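Local coordinates for Tol-Pal system protein TolB (Acinetobacter baumannii, PDB 7MX5) that probably acts in the periplasm as part of the Tol-Pal system, which serves outer membrane invagination during cell division and outer membrane integrity, at residues Ile284-Phe289 with Ser293-Thr298; Gly214-Pro219 with Gly258-Ala263; Glu239-Asp244 with Val250-Asn255. All blocks are in the same frame, centred on the assembly; numbering follows the deposited sequence.

How the contacts relate
All three contacts belong to two neighbouring four-stranded blades of the beta-propeller. Contacts 1 and 3 are equivalent in position, joining the third strand of a blade to its outermost fourth; both are partly buried and pack a tyrosine against an arginine stem, but contact 1 has several backbone bonds, contact 3 one clear and one weak. Contact 2, a smaller surface contact, instead runs between the blades, from strand 215-221 to the loop before strand 263-265, and is bridged by water. Along the chain, contact 3 is nested within the loop closed by contact 2, and Ile240 packs on Thr261 and Ala263. Contacts 1 and 3, about 15 Å apart between centres, meet where Phe289 packs on Met253.

Contact 1 of 3, residues Ile284-Phe289 with Ser293-Thr298; sequences IYRYDF and SVKRLT
Strands 284-288 and 294-296 pair Tyr285 with Arg296, Arg286 with Lys295 and Tyr287 with Val294 in an antiparallel hairpin that forms the outer half of a propeller blade. Arg286 and Lys295 are the hydrogen-bonded pair: Arg286 N reaches Lys295 O at 2.6 Å, and Lys295 N returns a bond to Arg286 O at 2.8 Å. Asp288 N to Ser293 O closes the end near the turn, where Ser293 OG bonds to Asn291. At the other end Leu297 N meets Ile284 O, while the hydroxyl Thr298 OG1, 3.0 Å from Ile284 N, takes an almost straight bond (167°) and continues the pairing beyond the strand.

Tyr285, Tyr287, Val294 and Arg296 share one face of the sheet. With CG anti to the backbone N (chi1 -172°), the extended stem of Arg296 lays CG over the Tyr285 ring face, 4.2 Å from its centroid, a CH-pi contact that suits a long aliphatic chain. The chain carries the guanidinium on alongside its own segment, where NE bonds to Thr298 O close to the plane of the group. Val294 is forked between the tyrosines: CG1 lies 3.7 Å from Tyr285 CD2, and CG2 meets the edge of the Tyr287 ring at CD1. On the reverse face Arg286 CB touches Leu297 CD1; Arg286 NH2 forms a salt bridge with Asp288 OD1 (3.2 Å, weak as a hydrogen bond), which probably eases the nearness of like-charged Lys295 NZ, 4.3 Å from Arg286 NH1. Such a hairpin of third and fourth strands is the outer edge of a WD40-like beta-propeller blade.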
ATOM      1  N   ILE A 284      -3.824  17.179  12.782  1.00 37.88           N
ATOM      2  CA  ILE A 284      -4.521  15.898  12.785  1.00 33.08           C
ATOM      3  C   ILE A 284      -5.135  15.693  14.162  1.00 31.55           C
ATOM      4  O   ILE A 284      -4.425  15.696  15.174  1.00 34.76           O
ATOM      5  CB  ILE A 284      -3.577  14.741  12.422  1.00 39.19           C
ATOM      6  CG1 ILE A 284      -3.238  14.780  10.932  1.00 36.24           C
ATOM      7  CG2 ILE A 284      -4.207  13.405  12.788  1.00 38.31           C
ATOM      8  CD1 ILE A 284      -2.195  13.772  10.527  1.00 33.95           C
ATOM      9  N   TYR A 285      -6.450  15.518  14.200  1.00 37.60           N
ATOM     10  CA  TYR A 285      -7.191  15.312  15.433  1.00 33.29           C
ATOM     11  C   TYR A 285      -7.796  13.914  15.450  1.00 32.77           C
ATOM     12  O   TYR A 285      -7.872  13.230  14.427  1.00 36.71           O
ATOM     13  CB  TYR A 285      -8.286  16.373  15.595  1.00 27.17           C
ATOM     14  CG  TYR A 285      -7.757  17.767  15.848  1.00 37.10           C
ATOM     15  CD1 TYR A 285      -7.178  18.507  14.824  1.00 34.37           C
ATOM     16  CD2 TYR A 285      -7.838  18.347  17.107  1.00 36.69           C
ATOM     17  CE1 TYR A 285      -6.696  19.782  15.048  1.00 45.86           C
ATOM     18  CE2 TYR A 285      -7.356  19.622  17.341  1.00 31.50           C
ATOM     19  CZ  TYR A 285      -6.786  20.334  16.307  1.00 42.71           C
ATOM     20  OH  TYR A 285      -6.305  21.604  16.532  1.00 50.45           O
ATOM     21  N   ARG A 286      -8.230  13.494  16.636  1.00 32.67           N
ATOM     22  CA  ARG A 286      -8.826  12.180  16.842  1.00 34.32           C
ATOM     23  C   ARG A 286     -10.202  12.354  17.468  1.00 39.25           C
ATOM     24  O   ARG A 286     -10.321  12.901  18.569  1.00 33.16           O
ATOM     25  CB  ARG A 286      -7.939  11.307  17.733  1.00 31.30           C
ATOM     26  CG  ARG A 286      -8.514   9.929  18.031  1.00 34.73           C
ATOM     27  CD  ARG A 286      -7.796   9.271  19.200  1.00 40.33           C
ATOM     28  NE  ARG A 286      -8.345   7.957  19.516  1.00 42.05           N
ATOM     29  CZ  ARG A 286      -9.276   7.735  20.436  1.00 46.07           C
ATOM     30  NH1 ARG A 286      -9.793   8.722  21.148  1.00 44.72           N
ATOM     31  NH2 ARG A 286      -9.700   6.492  20.641  1.00 48.29           N
ATOM     32  N   TYR A 287     -11.236  11.891  16.768  1.00 36.49           N
ATOM     33  CA  TYR A 287     -12.603  11.919  17.272  1.00 41.13           C
ATOM     34  C   TYR A 287     -12.928  10.570  17.897  1.00 44.07           C
ATOM     35  O   TYR A 287     -12.876   9.539  17.217  1.00 38.21           O
ATOM     36  CB  TYR A 287     -13.601  12.240  16.159  1.00 35.37           C
ATOM     37  CG  TYR A 287     -15.044  12.244  16.622  1.00 37.81           C
ATOM     38  CD1 TYR A 287     -15.629  13.398  17.123  1.00 40.31           C
ATOM     39  CD2 TYR A 287     -15.817  11.089  16.568  1.00 43.25           C
ATOM     40  CE1 TYR A 287     -16.944  13.405  17.550  1.00 42.23           C
ATOM     41  CE2 TYR A 287     -17.131  11.087  16.992  1.00 43.40           C
ATOM     42  CZ  TYR A 287     -17.691  12.247  17.483  1.00 52.26           C
ATOM     43  OH  TYR A 287     -18.999  12.247  17.906  1.00 42.44           O
ATOM     44  N   ASP A 288     -13.281  10.579  19.179  1.00 35.21           N
ATOM     45  CA  ASP A 288     -13.625   9.363  19.903  1.00 35.48           C
ATOM     46  C   ASP A 288     -15.110   9.066  19.724  1.00 44.22           C
ATOM     47  O   ASP A 288     -15.958   9.912  20.029  1.00 39.01           O
ATOM     48  CB  ASP A 288     -13.279   9.508  21.384  1.00 37.39           C
ATOM     49  CG  ASP A 288     -13.333   8.191  22.128  1.00 38.01           C
ATOM     50  OD1 ASP A 288     -12.648   7.237  21.702  1.00 54.66           O
ATOM     51  OD2 ASP A 288     -14.062   8.107  23.137  1.00 37.94           O
ATOM     52  N   PHE A 289     -15.423   7.865  19.230  1.00 35.91           N
ATOM     53  CA  PHE A 289     -16.821   7.473  19.077  1.00 44.17           C
ATOM     54  C   PHE A 289     -17.520   7.340  20.424  1.00 34.50           C
ATOM     55  O   PHE A 289     -18.721   7.620  20.527  1.00 42.69           O
ATOM     56  CB  PHE A 289     -16.925   6.155  18.310  1.00 49.25           C
ATOM     57  CG  PHE A 289     -16.666   6.282  16.836  1.00 48.67           C
ATOM     58  CD1 PHE A 289     -17.381   7.183  16.067  1.00 47.40           C
ATOM     59  CD2 PHE A 289     -15.714   5.489  16.219  1.00 45.61           C
ATOM     60  CE1 PHE A 289     -17.146   7.294  14.709  1.00 51.71           C
ATOM     61  CE2 PHE A 289     -15.474   5.595  14.861  1.00 50.32           C
ATOM     62  CZ  PHE A 289     -16.192   6.500  14.106  1.00 48.93           C
ATOM     63  N   SER A 293     -15.597  13.100  21.934  1.00 46.49           N
ATOM     64  CA  SER A 293     -14.576  14.114  22.129  1.00 42.46           C
ATOM     65  C   SER A 293     -13.644  14.178  20.923  1.00 43.25           C
ATOM     66  O   SER A 293     -13.519  13.228  20.146  1.00 41.35           O
ATOM     67  CB  SER A 293     -13.758  13.833  23.389  1.00 45.68           C
ATOM     68  OG  SER A 293     -13.513  12.447  23.538  1.00 57.91           O
ATOM     69  N   VAL A 294     -12.984  15.323  20.780  1.00 41.66           N
ATOM     70  CA  VAL A 294     -11.971  15.537  19.756  1.00 42.09           C
ATOM     71  C   VAL A 294     -10.666  15.881  20.459  1.00 46.17           C
ATOM     72  O   VAL A 294     -10.643  16.734  21.353  1.00 41.51           O
ATOM     73  CB  VAL A 294     -12.377  16.651  18.773  1.00 46.23           C
ATOM     74  CG1 VAL A 294     -11.176  17.109  17.959  1.00 41.10           C
ATOM     75  CG2 VAL A 294     -13.492  16.167  17.858  1.00 39.86           C
ATOM     76  N   LYS A 295      -9.587  15.209  20.063  1.00 42.64           N
ATOM     77  CA  LYS A 295      -8.283  15.390  20.682  1.00 41.06           C
ATOM     78  C   LYS A 295      -7.225  15.568  19.605  1.00 44.34           C
ATOM     79  O   LYS A 295      -7.234  14.863  18.593  1.00 35.23           O
ATOM     80  CB  LYS A 295      -7.927  14.197  21.576  1.00 36.59           C
ATOM     81  CG  LYS A 295      -6.610  14.340  22.312  1.00 45.75           C
ATOM     82  CD  LYS A 295      -5.893  13.005  22.408  1.00 59.23           C
ATOM     83  CE  LYS A 295      -6.665  12.029  23.279  1.00 56.11           C
ATOM     84  NZ  LYS A 295      -6.367  10.615  22.923  1.00 52.45           N
ATOM     85  N   ARG A 296      -6.315  16.513  19.828  1.00 41.83           N
ATOM     86  CA  ARG A 296      -5.226  16.748  18.893  1.00 38.08           C
ATOM     87  C   ARG A 296      -4.148  15.684  19.057  1.00 37.71           C
ATOM     88  O   ARG A 296      -3.757  15.342  20.177  1.00 38.71           O
ATOM     89  CB  ARG A 296      -4.624  18.137  19.104  1.00 41.98           C
ATOM     90  CG  ARG A 296      -3.608  18.529  18.045  1.00 40.84           C
ATOM     91  CD  ARG A 296      -3.240  20.000  18.138  1.00 34.30           C
ATOM     92  NE  ARG A 296      -1.982  20.283  17.456  1.00 36.99           N
ATOM     93  CZ  ARG A 296      -1.338  21.440  17.521  1.00 38.48           C
ATOM     94  NH1 ARG A 296      -1.805  22.451  18.236  1.00 39.31           N
ATOM     95  NH2 ARG A 296      -0.199  21.587  16.851  1.00 44.00           N
ATOM     96  N   LEU A 297      -3.668  15.165  17.931  1.00 34.02           N
ATOM     97  CA  LEU A 297      -2.633  14.138  17.915  1.00 43.02           C
ATOM     98  C   LEU A 297      -1.270  14.662  17.498  1.00 33.50           C
ATOM     99  O   LEU A 297      -0.253  14.214  18.033  1.00 36.75           O
ATOM    100  CB  LEU A 297      -3.037  12.994  16.978  1.00 31.81           C
ATOM    101  CG  LEU A 297      -4.207  12.120  17.432  1.00 43.62           C
ATOM    102  CD1 LEU A 297      -4.540  11.080  16.371  1.00 37.55           C
ATOM    103  CD2 LEU A 297      -3.892  11.454  18.763  1.00 28.28           C
ATOM    104  N   THR A 298      -1.219  15.600  16.557  1.00 33.80           N
ATOM    105  CA  THR A 298       0.036  16.121  16.032  1.00 49.02           C
ATOM    106  C   THR A 298       0.307  17.501  16.612  1.00 43.63           C
ATOM    107  O   THR A 298      -0.548  18.390  16.541  1.00 37.82           O
ATOM    108  CB  THR A 298      -0.001  16.190  14.504  1.00 35.12           C
ATOM    109  OG1 THR A 298      -1.169  16.906  14.083  1.00 27.60           O
ATOM    110  CG2 THR A 298      -0.031  14.789  13.909  1.00 27.15           C
TER

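Contact 2 of 3, residues Gly214-Pro219 with Gly258-Ala263; sequences GLNGAP and GIDTEA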
ATOM      1  N   GLY A 214     -23.061  18.803  -2.288  1.00 76.54           N
ATOM      2  CA  GLY A 214     -21.934  19.176  -1.462  1.00 75.03           C
ATOM      3  C   GLY A 214     -20.931  18.081  -1.181  1.00 67.85           C
ATOM      4  O   GLY A 214     -20.036  18.281  -0.353  1.00 65.96           O
ATOM      5  N   LEU A 215     -21.042  16.935  -1.847  1.00 68.03           N
ATOM      6  CA  LEU A 215     -20.157  15.809  -1.573  1.00 61.43           C
ATOM      7  C   LEU A 215     -18.733  16.131  -2.008  1.00 56.21           C
ATOM      8  O   LEU A 215     -18.474  16.371  -3.193  1.00 64.60           O
ATOM      9  CB  LEU A 215     -20.664  14.560  -2.290  1.00 59.21           C
ATOM     10  CG  LEU A 215     -19.860  13.276  -2.074  1.00 46.13           C
ATOM     11  CD1 LEU A 215     -19.851  12.891  -0.604  1.00 46.44           C
ATOM     12  CD2 LEU A 215     -20.418  12.146  -2.925  1.00 54.13           C
ATOM     13  N   ASN A 216     -17.807  16.140  -1.048  1.00 54.86           N
ATOM     14  CA  ASN A 216     -16.388  16.269  -1.354  1.00 49.56           C
ATOM     15  C   ASN A 216     -15.742  14.917  -1.627  1.00 48.28           C
ATOM     16  O   ASN A 216     -14.901  14.801  -2.526  1.00 46.94           O
ATOM     17  CB  ASN A 216     -15.656  16.969  -0.205  1.00 60.99           C
ATOM     18  CG  ASN A 216     -15.967  18.450  -0.131  1.00 68.93           C
ATOM     19  OD1 ASN A 216     -16.996  18.854   0.410  1.00 63.04           O
ATOM     20  ND2 ASN A 216     -15.075  19.269  -0.676  1.00 77.23           N
ATOM     21  N   GLY A 217     -16.121  13.892  -0.868  1.00 47.96           N
ATOM     22  CA  GLY A 217     -15.613  12.555  -1.091  1.00 47.99           C
ATOM     23  C   GLY A 217     -14.785  12.005   0.051  1.00 53.05           C
ATOM     24  O   GLY A 217     -15.204  12.056   1.212  1.00 51.50           O
ATOM     25  N   ALA A 218     -13.604  11.474  -0.278  1.00 49.61           N
ATOM     26  CA  ALA A 218     -12.678  10.871   0.674  1.00 54.78           C
ATOM     27  C   ALA A 218     -13.366   9.793   1.505  1.00 47.67           C
ATOM     28  O   ALA A 218     -13.541   9.963   2.718  1.00 47.44           O
ATOM     29  CB  ALA A 218     -12.072  11.937   1.589  1.00 43.42           C
ATOM     30  N   PRO A 219     -13.764   8.676   0.903  1.00 48.37           N
ATOM     31  CA  PRO A 219     -14.439   7.629   1.674  1.00 40.01           C
ATOM     32  C   PRO A 219     -13.462   6.814   2.506  1.00 54.64           C
ATOM     33  O   PRO A 219     -12.272   6.713   2.203  1.00 51.95           O
ATOM     34  CB  PRO A 219     -15.102   6.760   0.598  1.00 43.51           C
ATOM     35  CG  PRO A 219     -14.342   7.022  -0.654  1.00 42.24           C
ATOM     36  CD  PRO A 219     -13.595   8.315  -0.516  1.00 51.15           C
ATOM     37  N   GLY A 258     -12.893  25.363   7.465  1.00102.88           N
ATOM     38  CA  GLY A 258     -12.433  26.198   6.374  1.00101.81           C
ATOM     39  C   GLY A 258     -11.387  25.589   5.465  1.00104.15           C
ATOM     40  O   GLY A 258     -10.918  26.273   4.545  1.00107.27           O
ATOM     41  N   ILE A 259     -10.991  24.336   5.693  1.00 80.59           N
ATOM     42  CA  ILE A 259     -10.108  23.614   4.788  1.00 78.63           C
ATOM     43  C   ILE A 259     -10.755  22.274   4.463  1.00 78.65           C
ATOM     44  O   ILE A 259     -11.694  21.832   5.126  1.00 74.00           O
ATOM     45  CB  ILE A 259      -8.694  23.402   5.373  1.00 81.78           C
ATOM     46  CG1 ILE A 259      -8.769  22.642   6.699  1.00 71.99           C
ATOM     47  CG2 ILE A 259      -7.977  24.735   5.544  1.00 77.57           C
ATOM     48  CD1 ILE A 259      -7.471  21.966   7.088  1.00 67.01           C
ATOM     49  N   ASP A 260     -10.240  21.627   3.421  1.00 84.12           N
ATOM     50  CA  ASP A 260     -10.724  20.308   3.043  1.00 85.62           C
ATOM     51  C   ASP A 260     -10.126  19.251   3.961  1.00 80.65           C
ATOM     52  O   ASP A 260      -8.929  19.274   4.263  1.00 77.64           O
ATOM     53  CB  ASP A 260     -10.379  20.002   1.586  1.00 89.33           C
ATOM     54  CG  ASP A 260     -11.546  19.398   0.829  1.00 98.09           C
ATOM     55  OD1 ASP A 260     -12.038  18.328   1.245  1.00 89.19           O
ATOM     56  OD2 ASP A 260     -11.975  19.995  -0.182  1.00104.16           O
ATOM     57  N   THR A 261     -10.967  18.322   4.406  1.00 65.49           N
ATOM     58  CA  THR A 261     -10.578  17.327   5.391  1.00 61.64           C
ATOM     59  C   THR A 261     -10.940  15.931   4.903  1.00 64.26           C
ATOM     60  O   THR A 261     -11.738  15.756   3.979  1.00 63.16           O
ATOM     61  CB  THR A 261     -11.244  17.591   6.748  1.00 61.19           C
ATOM     62  OG1 THR A 261     -10.742  16.664   7.719  1.00 60.52           O
ATOM     63  CG2 THR A 261     -12.754  17.442   6.636  1.00 62.83           C
ATOM     64  N   GLU A 262     -10.326  14.934   5.539  1.00 68.88           N
ATOM     65  CA  GLU A 262     -10.579  13.529   5.257  1.00 62.90           C
ATOM     66  C   GLU A 262     -10.541  12.753   6.565  1.00 59.54           C
ATOM     67  O   GLU A 262      -9.663  12.981   7.401  1.00 58.82           O
ATOM     68  CB  GLU A 262      -9.549  12.943   4.276  1.00 60.51           C
ATOM     69  CG  GLU A 262      -9.266  13.804   3.052  1.00 61.57           C
ATOM     70  CD  GLU A 262      -8.138  14.792   3.284  1.00 65.86           C
ATOM     71  OE1 GLU A 262      -7.547  14.775   4.385  1.00 58.26           O
ATOM     72  OE2 GLU A 262      -7.849  15.589   2.367  1.00 64.63           O
ATOM     73  N   ALA A 263     -11.492  11.839   6.737  1.00 42.46           N
ATOM     74  CA  ALA A 263     -11.603  11.036   7.946  1.00 34.49           C
ATOM     75  C   ALA A 263     -11.174   9.602   7.664  1.00 36.94           C
ATOM     76  O   ALA A 263     -11.528   9.031   6.628  1.00 41.50           O
ATOM     77  CB  ALA A 263     -13.034  11.056   8.488  1.00 40.03           C
TER
HETATM   78  O   HOH W   1     -10.486   9.409   4.121  1.00 43.99           O
HETATM   79  O   HOH W   2     -13.472  11.398   4.763  1.00 46.79           O
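Asp260, in the loop that leads from one propeller blade into the next, is the first residue of 258-263 to meet strand 215-221, and it does so through Asn216. The carboxylate and the amide cross with their planes 77° apart, and Asp260 OD2 lies 3.2 Å from Asn216 ND2. The other end of that amide is already placed, because Asn216 OD1 is hydrogen-bonded to Ser233 OG; an asparagine suits the spot because its oxygen accepts from Ser233 while ND2 lies on the side of Asp260.

The CB of Thr261 points away from 214-219, and its hydroxyl bonds to Thr275 O in its own blade. Its carbonyl bonds instead to Thr231 OG1 of the neighbouring blade, the same threonine that Asn216 and Gly217 both face in a classic beta bulge. Gly217 there has a positive phi, 116°, with backbone angles at which a side chain would press on the preceding carbonyl.

Glu262 follows with the one apolar touch: its CG lies 3.7 Å from Ala218 CB. The chain then bends at chi2 (89°), carrying the carboxylate off to a salt bridge with Arg306, so only the methylene stem meets the small methyl group.

At Ala263 two waters span the gap to Ala218. One accepts from Ala263 N at 2.8 Å and donates to Ala218 O; the other donates to Ala263 O at 2.7 Å, with a weak second bond to Ala218 O. With no clear direct hydrogen bond between the two segments, this chemistry implies a solvated seam: they meet through water and a methyl-methylene touch, not continuous sheet pairing, while the bond from Thr261 O to Thr231 OG1 ties the blades directly alongside.

Contact 3 of 3, residues Glu239-Asp244 with Val250-Asn255; sequences EIYQMD and VKRMTN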
ATOM      1  N   GLU A 239     -17.224  19.005   5.792  1.00 56.09           N
ATOM      2  CA  GLU A 239     -17.526  18.416   7.089  1.00 57.86           C
ATOM      3  C   GLU A 239     -17.457  16.899   6.976  1.00 56.98           C
ATOM      4  O   GLU A 239     -17.640  16.330   5.898  1.00 50.27           O
ATOM      5  CB  GLU A 239     -18.911  18.840   7.601  1.00 55.22           C
ATOM      6  CG  GLU A 239     -18.894  19.931   8.659  1.00 69.98           C
ATOM      7  CD  GLU A 239     -20.086  20.859   8.560  1.00 80.74           C
ATOM      8  OE1 GLU A 239     -21.024  20.543   7.801  1.00 89.28           O
ATOM      9  OE2 GLU A 239     -20.086  21.905   9.241  1.00 82.87           O
ATOM     10  N   ILE A 240     -17.199  16.247   8.107  1.00 54.95           N
ATOM     11  CA  ILE A 240     -17.098  14.792   8.160  1.00 50.73           C
ATOM     12  C   ILE A 240     -18.462  14.208   8.505  1.00 51.20           C
ATOM     13  O   ILE A 240     -19.122  14.659   9.449  1.00 53.80           O
ATOM     14  CB  ILE A 240     -16.035  14.344   9.177  1.00 49.96           C
ATOM     15  CG1 ILE A 240     -14.631  14.670   8.666  1.00 44.70           C
ATOM     16  CG2 ILE A 240     -16.160  12.855   9.467  1.00 40.18           C
ATOM     17  CD1 ILE A 240     -13.863  15.605   9.567  1.00 59.20           C
ATOM     18  N   TYR A 241     -18.880  13.204   7.741  1.00 54.20           N
ATOM     19  CA  TYR A 241     -20.127  12.492   7.966  1.00 53.73           C
ATOM     20  C   TYR A 241     -19.839  11.006   8.119  1.00 48.21           C
ATOM     21  O   TYR A 241     -18.906  10.474   7.510  1.00 52.58           O
ATOM     22  CB  TYR A 241     -21.102  12.707   6.804  1.00 63.79           C
ATOM     23  CG  TYR A 241     -21.608  14.123   6.662  1.00 65.62           C
ATOM     24  CD1 TYR A 241     -20.880  15.072   5.957  1.00 58.79           C
ATOM     25  CD2 TYR A 241     -22.803  14.516   7.247  1.00 72.72           C
ATOM     26  CE1 TYR A 241     -21.336  16.370   5.830  1.00 64.73           C
ATOM     27  CE2 TYR A 241     -23.269  15.810   7.116  1.00 68.59           C
ATOM     28  CZ  TYR A 241     -22.529  16.734   6.414  1.00 75.11           C
ATOM     29  OH  TYR A 241     -22.991  18.024   6.293  1.00 80.94           O
ATOM     30  N   GLN A 242     -20.644  10.335   8.937  1.00 45.58           N
ATOM     31  CA  GLN A 242     -20.598   8.884   9.055  1.00 47.70           C
ATOM     32  C   GLN A 242     -21.881   8.294   8.491  1.00 52.88           C
ATOM     33  O   GLN A 242     -22.981   8.710   8.872  1.00 59.30           O
ATOM     34  CB  GLN A 242     -20.412   8.431  10.504  1.00 54.78           C
ATOM     35  CG  GLN A 242     -20.108   6.941  10.614  1.00 48.24           C
ATOM     36  CD  GLN A 242     -19.946   6.462  12.041  1.00 51.13           C
ATOM     37  OE1 GLN A 242     -20.204   7.200  12.991  1.00 66.30           O
ATOM     38  NE2 GLN A 242     -19.513   5.216  12.200  1.00 51.68           N
ATOM     39  N   MET A 243     -21.739   7.331   7.590  1.00 48.74           N
ATOM     40  CA  MET A 243     -22.875   6.635   7.010  1.00 52.02           C
ATOM     41  C   MET A 243     -23.028   5.258   7.634  1.00 49.54           C
ATOM     42  O   MET A 243     -22.039   4.599   7.960  1.00 56.39           O
ATOM     43  CB  MET A 243     -22.724   6.490   5.497  1.00 51.59           C
ATOM     44  CG  MET A 243     -24.053   6.424   4.780  1.00 57.35           C
ATOM     45  SD  MET A 243     -23.921   5.842   3.089  1.00 60.83           S
ATOM     46  CE  MET A 243     -24.916   7.075   2.260  1.00 56.14           C
ATOM     47  N   ASP A 244     -24.274   4.834   7.799  1.00 52.25           N
ATOM     48  CA  ASP A 244     -24.597   3.465   8.176  1.00 62.27           C
ATOM     49  C   ASP A 244     -25.011   2.724   6.912  1.00 60.27           C
ATOM     50  O   ASP A 244     -25.959   3.134   6.231  1.00 64.13           O
ATOM     51  CB  ASP A 244     -25.703   3.432   9.229  1.00 62.33           C
ATOM     52  CG  ASP A 244     -26.171   2.024   9.535  1.00 67.30           C
ATOM     53  OD1 ASP A 244     -25.332   1.099   9.520  1.00 69.67           O
ATOM     54  OD2 ASP A 244     -27.377   1.845   9.798  1.00 76.53           O
ATOM     55  N   VAL A 250     -27.296   9.030   7.122  1.00 75.45           N
ATOM     56  CA  VAL A 250     -26.169   9.964   7.225  1.00 69.52           C
ATOM     57  C   VAL A 250     -26.434  10.998   8.317  1.00 81.12           C
ATOM     58  O   VAL A 250     -27.531  11.562   8.404  1.00 76.54           O
ATOM     59  CB  VAL A 250     -25.852  10.669   5.889  1.00 66.53           C
ATOM     60  CG1 VAL A 250     -25.254   9.684   4.904  1.00 66.74           C
ATOM     61  CG2 VAL A 250     -27.086  11.325   5.308  1.00 77.75           C
ATOM     62  N   LYS A 251     -25.424  11.243   9.155  1.00 92.27           N
ATOM     63  CA  LYS A 251     -25.489  12.307  10.150  1.00 99.51           C
ATOM     64  C   LYS A 251     -24.070  12.747  10.485  1.00 83.28           C
ATOM     65  O   LYS A 251     -23.152  11.924  10.522  1.00 76.44           O
ATOM     66  CB  LYS A 251     -26.239  11.863  11.411  1.00107.50           C
ATOM     67  CG  LYS A 251     -27.420  12.766  11.762  1.00115.67           C
ATOM     68  CD  LYS A 251     -26.963  14.195  12.034  1.00101.29           C
ATOM     69  CE  LYS A 251     -27.457  15.165  10.966  1.00 96.13           C
ATOM     70  NZ  LYS A 251     -28.287  16.262  11.535  1.00 99.18           N
ATOM     71  N   ARG A 252     -23.905  14.043  10.737  1.00 72.57           N
ATOM     72  CA  ARG A 252     -22.603  14.692  10.728  1.00 73.31           C
ATOM     73  C   ARG A 252     -21.894  14.586  12.076  1.00 70.59           C
ATOM     74  O   ARG A 252     -22.501  14.298  13.111  1.00 67.72           O
ATOM     75  CB  ARG A 252     -22.752  16.158  10.329  1.00 71.40           C
ATOM     76  CG  ARG A 252     -23.446  17.034  11.343  1.00 69.07           C
ATOM     77  CD  ARG A 252     -22.975  18.462  11.178  1.00 72.68           C
ATOM     78  NE  ARG A 252     -21.656  18.655  11.764  1.00 81.43           N
ATOM     79  CZ  ARG A 252     -21.436  19.259  12.922  1.00 83.60           C
ATOM     80  NH1 ARG A 252     -22.427  19.769  13.634  1.00 78.46           N
ATOM     81  NH2 ARG A 252     -20.190  19.355  13.378  1.00 83.86           N
ATOM     82  N   MET A 253     -20.582  14.836  12.044  1.00 67.51           N
ATOM     83  CA  MET A 253     -19.747  14.653  13.224  1.00 68.72           C
ATOM     84  C   MET A 253     -18.908  15.877  13.586  1.00 71.71           C
ATOM     85  O   MET A 253     -19.061  16.412  14.688  1.00 83.26           O
ATOM     86  CB  MET A 253     -18.840  13.432  13.048  1.00 65.29           C
ATOM     87  CG  MET A 253     -19.450  12.317  12.215  1.00 71.93           C
ATOM     88  SD  MET A 253     -20.305  11.113  13.250  1.00 60.51           S
ATOM     89  CE  MET A 253     -18.946  10.042  13.693  1.00 61.59           C
ATOM     90  N   THR A 254     -17.987  16.293  12.723  1.00 73.17           N
ATOM     91  CA  THR A 254     -17.090  17.351  13.179  1.00 79.41           C
ATOM     92  C   THR A 254     -16.793  18.663  12.457  1.00 88.82           C
ATOM     93  O   THR A 254     -17.518  19.649  12.596  1.00 97.16           O
ATOM     94  CB  THR A 254     -15.688  16.779  13.551  1.00 67.36           C
ATOM     95  OG1 THR A 254     -15.738  15.355  13.723  1.00 70.35           O
ATOM     96  CG2 THR A 254     -15.174  17.421  14.832  1.00 64.87           C
ATOM     97  N   ASN A 255     -15.712  18.649  11.688  1.00 76.68           N
ATOM     98  CA  ASN A 255     -15.158  19.878  11.136  1.00 85.48           C
ATOM     99  C   ASN A 255     -15.684  20.912  10.155  1.00 87.12           C
ATOM    100  O   ASN A 255     -15.708  20.705   8.957  1.00 85.41           O
ATOM    101  CB  ASN A 255     -13.691  19.693  10.875  1.00 77.21           C
ATOM    102  CG  ASN A 255     -12.878  20.402  11.885  1.00 73.39           C
ATOM    103  OD1 ASN A 255     -11.993  21.162  11.559  1.00 71.18           O
ATOM    104  ND2 ASN A 255     -13.227  20.212  13.126  1.00 70.65           N
TER
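The Tyr241 ring lies obliquely against the stem of Arg252, its CE2 3.3 Å from Arg252 CB, with ring and guanidinium planes nearly perpendicular (83°). That guanidinium has Thr254 C in plane at its edge, and NH2 bonds to Thr254 O at 2.8 Å, somewhat tilted from the plane. Glu239 crosses it obliquely: OE2 stays 4.4 Å from Arg252 NE, well out of the guanidinium plane, so the attraction is one of charge alone. Asp256 lies near Glu239 too, a like charge that Arg252 may temper. Arginine suits this exposed position: its stem lies against the tyrosine, and NH2 serves the Thr254 carbonyl.

The two segments form the outer antiparallel hairpin of a WD40-like propeller blade, strand 249-252 being the last of four. Backbone pairing is sparse: Met253 N to Ile240 O spans 3.0 Å, whereas Gln242 N to Lys251 O is weak. Met243 and Val250 point the same way, side by side, and Val250 CG1 rests 3.5 Å from Met243 CG. On the other face, extended Gln242 holds OE1 3.2 Å from Met253 CE; the thioether, bent at chi2 and chi3, slants across the glutamine side chain, whose amide NE2 bonds weakly to Tyr265 OH.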